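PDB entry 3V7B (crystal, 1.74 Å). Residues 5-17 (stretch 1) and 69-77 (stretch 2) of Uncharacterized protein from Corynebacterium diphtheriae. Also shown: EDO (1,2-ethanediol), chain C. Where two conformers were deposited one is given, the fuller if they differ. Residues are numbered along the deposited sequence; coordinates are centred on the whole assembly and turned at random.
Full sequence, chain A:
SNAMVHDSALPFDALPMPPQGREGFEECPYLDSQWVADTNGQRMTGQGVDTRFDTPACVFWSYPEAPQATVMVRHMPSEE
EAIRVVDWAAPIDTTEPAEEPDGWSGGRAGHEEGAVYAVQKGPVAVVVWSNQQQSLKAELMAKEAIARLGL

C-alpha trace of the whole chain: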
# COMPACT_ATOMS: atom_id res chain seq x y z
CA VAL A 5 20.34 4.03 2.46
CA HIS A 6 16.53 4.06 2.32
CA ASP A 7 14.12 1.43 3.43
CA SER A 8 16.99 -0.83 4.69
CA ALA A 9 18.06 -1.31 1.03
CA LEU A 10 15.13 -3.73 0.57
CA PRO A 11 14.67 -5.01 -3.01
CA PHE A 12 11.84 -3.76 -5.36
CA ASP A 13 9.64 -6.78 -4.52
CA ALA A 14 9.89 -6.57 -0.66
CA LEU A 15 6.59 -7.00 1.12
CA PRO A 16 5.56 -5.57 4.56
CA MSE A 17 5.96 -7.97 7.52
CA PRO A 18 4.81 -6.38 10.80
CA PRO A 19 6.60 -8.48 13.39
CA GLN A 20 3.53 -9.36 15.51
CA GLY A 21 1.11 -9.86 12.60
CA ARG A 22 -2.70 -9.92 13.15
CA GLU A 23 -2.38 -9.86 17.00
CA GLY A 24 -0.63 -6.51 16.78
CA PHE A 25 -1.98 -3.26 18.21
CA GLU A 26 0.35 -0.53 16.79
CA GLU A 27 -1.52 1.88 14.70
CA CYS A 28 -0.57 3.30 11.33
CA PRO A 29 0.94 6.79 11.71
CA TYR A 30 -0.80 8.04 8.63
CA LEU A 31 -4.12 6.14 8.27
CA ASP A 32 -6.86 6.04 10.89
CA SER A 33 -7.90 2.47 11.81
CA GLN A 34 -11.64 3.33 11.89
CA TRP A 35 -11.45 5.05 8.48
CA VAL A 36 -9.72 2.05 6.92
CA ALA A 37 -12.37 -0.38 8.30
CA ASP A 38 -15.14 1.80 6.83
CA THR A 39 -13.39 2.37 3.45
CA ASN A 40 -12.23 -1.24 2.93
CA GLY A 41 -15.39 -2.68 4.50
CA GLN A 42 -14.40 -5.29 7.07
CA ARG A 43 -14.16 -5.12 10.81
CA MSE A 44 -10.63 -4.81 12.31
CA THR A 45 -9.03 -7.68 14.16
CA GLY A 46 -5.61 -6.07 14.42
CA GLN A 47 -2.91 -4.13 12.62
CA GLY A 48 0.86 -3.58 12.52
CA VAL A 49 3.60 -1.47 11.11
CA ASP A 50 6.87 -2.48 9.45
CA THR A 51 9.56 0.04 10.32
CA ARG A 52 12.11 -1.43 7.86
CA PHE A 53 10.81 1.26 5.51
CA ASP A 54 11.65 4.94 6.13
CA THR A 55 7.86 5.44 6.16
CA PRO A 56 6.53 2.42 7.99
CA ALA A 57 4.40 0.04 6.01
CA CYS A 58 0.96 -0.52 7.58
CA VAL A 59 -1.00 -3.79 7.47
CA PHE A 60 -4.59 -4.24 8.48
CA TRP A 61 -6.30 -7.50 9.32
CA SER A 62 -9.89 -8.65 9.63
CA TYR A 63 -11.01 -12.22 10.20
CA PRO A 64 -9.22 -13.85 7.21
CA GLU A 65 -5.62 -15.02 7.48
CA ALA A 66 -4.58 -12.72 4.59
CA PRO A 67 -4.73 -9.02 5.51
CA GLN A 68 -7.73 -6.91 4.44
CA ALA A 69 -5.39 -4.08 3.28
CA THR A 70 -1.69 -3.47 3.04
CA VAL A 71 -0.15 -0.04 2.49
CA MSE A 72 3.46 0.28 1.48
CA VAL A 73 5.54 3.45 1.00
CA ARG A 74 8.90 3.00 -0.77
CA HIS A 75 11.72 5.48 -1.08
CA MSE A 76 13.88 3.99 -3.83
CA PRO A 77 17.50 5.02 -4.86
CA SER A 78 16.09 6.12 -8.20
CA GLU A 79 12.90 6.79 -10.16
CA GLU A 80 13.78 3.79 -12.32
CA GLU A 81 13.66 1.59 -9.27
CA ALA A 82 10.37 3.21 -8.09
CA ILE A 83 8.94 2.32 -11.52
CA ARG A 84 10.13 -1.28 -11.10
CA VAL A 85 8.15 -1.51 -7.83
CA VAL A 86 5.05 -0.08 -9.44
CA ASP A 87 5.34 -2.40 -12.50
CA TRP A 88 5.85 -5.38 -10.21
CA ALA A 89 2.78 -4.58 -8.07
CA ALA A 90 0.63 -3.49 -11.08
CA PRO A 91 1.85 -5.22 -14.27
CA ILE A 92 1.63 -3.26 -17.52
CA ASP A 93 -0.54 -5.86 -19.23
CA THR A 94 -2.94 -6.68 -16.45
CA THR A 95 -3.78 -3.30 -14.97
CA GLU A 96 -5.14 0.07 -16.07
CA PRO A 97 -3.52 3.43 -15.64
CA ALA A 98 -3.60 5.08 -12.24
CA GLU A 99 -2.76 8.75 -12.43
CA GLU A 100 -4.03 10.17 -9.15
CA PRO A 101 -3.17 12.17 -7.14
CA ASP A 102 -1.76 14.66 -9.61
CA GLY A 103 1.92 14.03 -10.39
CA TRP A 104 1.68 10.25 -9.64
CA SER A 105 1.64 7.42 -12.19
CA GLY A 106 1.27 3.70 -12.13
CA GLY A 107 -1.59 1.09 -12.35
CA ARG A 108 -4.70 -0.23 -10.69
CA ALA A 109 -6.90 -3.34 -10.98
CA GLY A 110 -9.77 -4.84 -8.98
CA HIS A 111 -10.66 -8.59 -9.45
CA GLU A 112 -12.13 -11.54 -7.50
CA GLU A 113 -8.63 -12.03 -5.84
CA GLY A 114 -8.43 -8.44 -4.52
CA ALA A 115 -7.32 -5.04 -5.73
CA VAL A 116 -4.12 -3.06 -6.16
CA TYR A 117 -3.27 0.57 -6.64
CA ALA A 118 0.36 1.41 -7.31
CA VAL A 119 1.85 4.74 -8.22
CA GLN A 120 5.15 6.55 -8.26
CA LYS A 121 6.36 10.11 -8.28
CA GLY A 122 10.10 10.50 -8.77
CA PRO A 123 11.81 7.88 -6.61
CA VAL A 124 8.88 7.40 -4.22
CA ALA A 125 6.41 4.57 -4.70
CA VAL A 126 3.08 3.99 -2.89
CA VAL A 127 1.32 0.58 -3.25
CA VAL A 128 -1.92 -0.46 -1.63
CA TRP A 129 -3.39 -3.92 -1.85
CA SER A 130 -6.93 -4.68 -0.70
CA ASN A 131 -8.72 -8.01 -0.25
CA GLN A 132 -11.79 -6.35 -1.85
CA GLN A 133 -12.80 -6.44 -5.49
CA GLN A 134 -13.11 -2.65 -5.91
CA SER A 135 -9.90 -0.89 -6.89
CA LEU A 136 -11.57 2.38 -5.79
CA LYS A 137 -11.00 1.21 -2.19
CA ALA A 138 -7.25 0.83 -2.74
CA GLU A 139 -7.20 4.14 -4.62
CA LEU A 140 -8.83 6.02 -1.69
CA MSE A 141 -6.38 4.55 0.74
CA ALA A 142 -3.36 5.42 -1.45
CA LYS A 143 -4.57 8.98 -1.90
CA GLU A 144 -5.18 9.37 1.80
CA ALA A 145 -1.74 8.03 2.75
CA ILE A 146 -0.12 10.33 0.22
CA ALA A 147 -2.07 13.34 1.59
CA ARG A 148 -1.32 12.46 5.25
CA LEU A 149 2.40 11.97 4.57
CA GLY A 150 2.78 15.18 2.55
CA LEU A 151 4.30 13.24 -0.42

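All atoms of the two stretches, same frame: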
# COMPACT_ATOMS: atom_id res chain seq x y z
N VAL A 5 21.22 5.16 3.00
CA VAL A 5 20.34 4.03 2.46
C VAL A 5 18.89 4.17 2.92
O VAL A 5 18.61 4.46 4.09
CB VAL A 5 20.91 2.60 2.79
CG1 VAL A 5 20.15 1.84 3.89
CG2 VAL A 5 20.91 1.73 1.54
N HIS A 6 17.96 3.96 2.00
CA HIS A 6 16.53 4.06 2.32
C HIS A 6 15.92 2.72 2.39
O HIS A 6 16.30 1.81 1.66
CB HIS A 6 15.78 4.84 1.24
CG HIS A 6 16.23 6.25 1.13
ND1 HIS A 6 15.97 7.16 2.10
CD2 HIS A 6 17.05 6.88 0.18
CE1 HIS A 6 16.57 8.34 1.77
NE2 HIS A 6 17.22 8.16 0.59
N ASP A 7 14.92 2.64 3.25
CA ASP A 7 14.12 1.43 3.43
C ASP A 7 15.00 0.15 3.63
O ASP A 7 14.69 -0.92 3.13
CB ASP A 7 13.21 1.22 2.23
CG ASP A 7 12.26 2.36 1.98
OD1 ASP A 7 12.12 3.31 2.79
OD2 ASP A 7 11.57 2.22 0.92
N SER A 8 16.06 0.28 4.42
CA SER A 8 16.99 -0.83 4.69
C SER A 8 17.47 -1.56 3.41
O SER A 8 17.72 -2.78 3.43
CB SER A 8 16.27 -1.87 5.61
OG SER A 8 15.63 -1.29 6.73
N ALA A 9 17.61 -0.81 2.32
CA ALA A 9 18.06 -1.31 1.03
C ALA A 9 17.23 -2.52 0.58
O ALA A 9 17.74 -3.38 -0.10
CB ALA A 9 19.56 -1.61 1.06
N LEU A 10 15.96 -2.60 0.99
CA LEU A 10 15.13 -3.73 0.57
C LEU A 10 14.93 -3.72 -0.94
O LEU A 10 14.84 -2.65 -1.53
CB LEU A 10 13.74 -3.73 1.26
CG LEU A 10 13.81 -4.14 2.77
CD1 LEU A 10 12.46 -3.89 3.49
CD2 LEU A 10 14.24 -5.59 3.00
N PRO A 11 14.82 -4.92 -1.57
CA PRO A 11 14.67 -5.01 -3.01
C PRO A 11 13.25 -4.53 -3.45
O PRO A 11 12.35 -4.39 -2.61
CB PRO A 11 14.79 -6.49 -3.27
CG PRO A 11 14.32 -7.14 -2.00
CD PRO A 11 14.90 -6.24 -0.94
N PHE A 12 13.12 -4.28 -4.75
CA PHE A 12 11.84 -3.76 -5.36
C PHE A 12 10.58 -4.58 -4.99
O PHE A 12 9.45 -4.04 -4.94
CB PHE A 12 11.96 -3.69 -6.88
CG PHE A 12 11.84 -5.00 -7.56
CD1 PHE A 12 12.92 -5.92 -7.53
CD2 PHE A 12 10.67 -5.39 -8.17
CE1 PHE A 12 12.78 -7.17 -8.09
CE2 PHE A 12 10.56 -6.66 -8.83
CZ PHE A 12 11.61 -7.53 -8.77
N ASP A 13 10.77 -5.87 -4.71
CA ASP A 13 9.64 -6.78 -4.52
C ASP A 13 9.47 -7.15 -3.02
O ASP A 13 8.83 -8.13 -2.71
CB ASP A 13 9.79 -8.05 -5.38
CG ASP A 13 11.12 -8.81 -5.14
OD1 ASP A 13 12.06 -8.34 -4.43
OD2 ASP A 13 11.22 -9.88 -5.76
N ALA A 14 10.09 -6.38 -2.11
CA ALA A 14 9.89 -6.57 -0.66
C ALA A 14 8.43 -6.34 -0.27
O ALA A 14 7.75 -5.39 -0.78
CB ALA A 14 10.79 -5.65 0.19
N LEU A 15 7.95 -7.17 0.66
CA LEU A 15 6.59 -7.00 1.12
C LEU A 15 6.61 -6.68 2.62
O LEU A 15 7.46 -7.17 3.33
CB LEU A 15 5.78 -8.26 0.89
CG LEU A 15 5.47 -8.59 -0.57
CD1 LEU A 15 4.88 -9.99 -0.68
CD2 LEU A 15 4.49 -7.56 -1.09
N PRO A 16 5.65 -5.89 3.11
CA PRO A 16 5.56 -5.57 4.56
C PRO A 16 5.43 -6.82 5.43
O PRO A 16 4.70 -7.73 5.06
CB PRO A 16 4.30 -4.77 4.64
CG PRO A 16 4.10 -4.21 3.26
CD PRO A 16 4.57 -5.26 2.35
N MSE A 17 6.05 -6.82 6.59
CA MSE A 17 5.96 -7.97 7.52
C MSE A 17 5.97 -7.44 8.96
O MSE A 17 6.99 -7.47 9.66
CB MSE A 17 7.11 -8.99 7.30
CG MSE A 17 7.30 -9.52 5.86
SE MSE A 17 8.88 -10.72 5.71
CE MSE A 17 7.95 -12.25 6.54
N ALA A 69 -6.06 -5.15 4.04
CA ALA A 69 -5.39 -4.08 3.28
C ALA A 69 -3.94 -4.00 3.73
O ALA A 69 -3.58 -4.15 4.91
CB ALA A 69 -6.09 -2.72 3.49
N THR A 70 -3.10 -3.70 2.78
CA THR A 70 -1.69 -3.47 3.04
C THR A 70 -1.29 -2.18 2.33
O THR A 70 -1.56 -2.01 1.13
CB THR A 70 -0.86 -4.65 2.45
OG1 THR A 70 -1.21 -5.90 3.11
CG2 THR A 70 0.66 -4.37 2.52
N VAL A 71 -0.56 -1.31 3.05
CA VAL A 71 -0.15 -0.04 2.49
C VAL A 71 1.34 0.05 2.66
O VAL A 71 1.85 -0.08 3.77
CB VAL A 71 -0.83 1.19 3.17
CG1 VAL A 71 -0.28 2.50 2.64
CG2 VAL A 71 -2.38 1.11 2.99
N MSE A 72 2.02 0.22 1.52
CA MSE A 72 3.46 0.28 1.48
C MSE A 72 4.00 1.52 0.76
O MSE A 72 3.66 1.79 -0.40
CB MSE A 72 4.07 -0.98 0.88
CG MSE A 72 5.65 -0.97 0.87
SE MSE A 72 6.33 -2.67 0.21
CE MSE A 72 5.63 -2.44 -1.62
N VAL A 73 4.83 2.29 1.48
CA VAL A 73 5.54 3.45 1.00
C VAL A 73 7.03 3.16 0.80
O VAL A 73 7.73 2.73 1.69
CB VAL A 73 5.34 4.68 1.91
CG1 VAL A 73 6.10 5.90 1.30
CG2 VAL A 73 3.83 5.01 1.99
N ARG A 74 7.55 3.36 -0.43
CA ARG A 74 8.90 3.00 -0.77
C ARG A 74 9.68 4.25 -1.16
O ARG A 74 9.22 5.07 -1.92
CB ARG A 74 8.96 2.07 -1.96
CG ARG A 74 8.61 0.63 -1.74
CD ARG A 74 9.10 -0.02 -0.53
NE ARG A 74 10.58 0.01 -0.44
CZ ARG A 74 11.43 -0.88 -0.92
NH1 ARG A 74 10.99 -1.98 -1.48
NH2 ARG A 74 12.73 -0.69 -0.79
N HIS A 75 10.81 4.43 -0.59
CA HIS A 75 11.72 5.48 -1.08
C HIS A 75 12.87 4.74 -1.74
O HIS A 75 13.75 4.13 -1.07
CB HIS A 75 12.18 6.38 0.06
CG HIS A 75 11.11 7.31 0.58
ND1 HIS A 75 10.07 6.86 1.37
CD2 HIS A 75 10.98 8.68 0.49
CE1 HIS A 75 9.28 7.90 1.69
NE2 HIS A 75 9.84 9.02 1.16
N MSE A 76 12.86 4.73 -3.05
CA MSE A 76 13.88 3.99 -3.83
C MSE A 76 15.09 4.89 -4.14
O MSE A 76 15.00 6.12 -4.07
CB MSE A 76 13.31 3.41 -5.13
CG MSE A 76 12.08 2.47 -4.94
SE MSE A 76 12.35 1.04 -3.60
CE MSE A 76 13.41 -0.15 -4.72
N PRO A 77 16.26 4.28 -4.44
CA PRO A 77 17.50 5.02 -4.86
C PRO A 77 17.37 5.78 -6.14
O PRO A 77 18.20 6.66 -6.41
CB PRO A 77 18.53 3.90 -5.10
CG PRO A 77 18.02 2.73 -4.38
CD PRO A 77 16.52 2.82 -4.33
C1 EDO C . -4.61 -8.71 0.51
O1 EDO C . -4.38 -9.65 1.57
C2 EDO C . -4.19 -7.31 0.99
O2 EDO C . -2.83 -7.16 1.45
O HOH W 1 14.94 1.57 -0.77
O HOH W 2 9.67 4.41 2.92
O HOH W 3 8.67 -3.17 -2.31

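Arg-74 covers the most surface in this contact, followed by Asp-7 and Pro-16, and the three illustrate different ways for an irregular segment to settle against a strand. Stretch 1 has no regular helix or strand, and no backbone-to-backbone hydrogen bond joins it to strand 69-75. It offers carbonyl oxygens and one carboxylate instead, and the strand answers mainly with a single arginine.

The CA-to-CB bond of Arg-74 points sideways, but the chain folds through three successive m rotamers and its end comes nearer to the loop. All three guanidinium nitrogens then find acceptors in stretch 1, each lying near the plane of the group at its edge, where the N-H bonds point. Arg-74 NE donates to Asp-7 OD2 at 2.8 Å, nearly straight at 175°, and this bond is also a salt bridge. Arg-74 NH2 donates to Leu-10 O at 3.0 Å, and Arg-74 NH1 to Pro-11 O, also at 3.0 Å. The last acceptor does double duty: Pro-11 O also takes the 3.1 Å hydrogen bond from Ala-14 N that closes the type I turn from Pro-11 to Ala-14. Two of the arginine's three direct acceptors are backbone carbonyls, so those two bonds depend on the path of the main chain; the third is the Asp-7 carboxylate. Water 3 extends the pattern, accepting from Arg-74 NH1 at 2.7 Å while donating to Phe-12 O and Ala-14 O.

The CA-to-CB bond of Asp-7 points toward the strand, and the residue is buried; the polar partners of its carboxylate offset the cost of burying charge. OD2 receives two bonds at once: besides the one from Arg-74, His-75 N donates to Asp-7 OD2 at 2.8 Å with an angle of 151°. One oxygen therefore ties a side chain and the next residue's backbone together. Asp-7 OD1 is hydrogen-bonded elsewhere in the structure and also takes part in a water link: water 2 donates to Asp-7 OD1 at 2.7 Å and to Val-73 O at 2.8 Å. Asp-7 also holds its own loop, since Leu-10 N donates to Asp-7 O at 3.0 Å. Beside it, His-6 CB packs 3.2 Å from His-75 O, and water 1 joins the two backbones by donating to His-6 O and His-75 O; its bond from Arg-74 NH2 is weak.

Pro-16 anchors the other end without polar bonds. Its CA-to-CB bond points toward the strand, and its ring meets two residues whose CA-to-CB bonds point toward the loop: Pro-16 CG lies 3.5 Å from Thr-70 CG2, and Pro-16 CD lies 3.8 Å from the selenium, SE, of selenomethionine Met-72. Met-72 SE also sits 3.2 Å from Ala-14 O. Thr-70 OG1 turns to a different partner, a 2.6 Å hydrogen bond with O2 of the ethanediol, probably a crystallisation additive.

The rule to take away is economical: one arginine binds two consecutive carbonyls at the entry to a turn, one carboxylate oxygen bridges that arginine to the strand backbone, and a proline against apolar atoms finishes the seam.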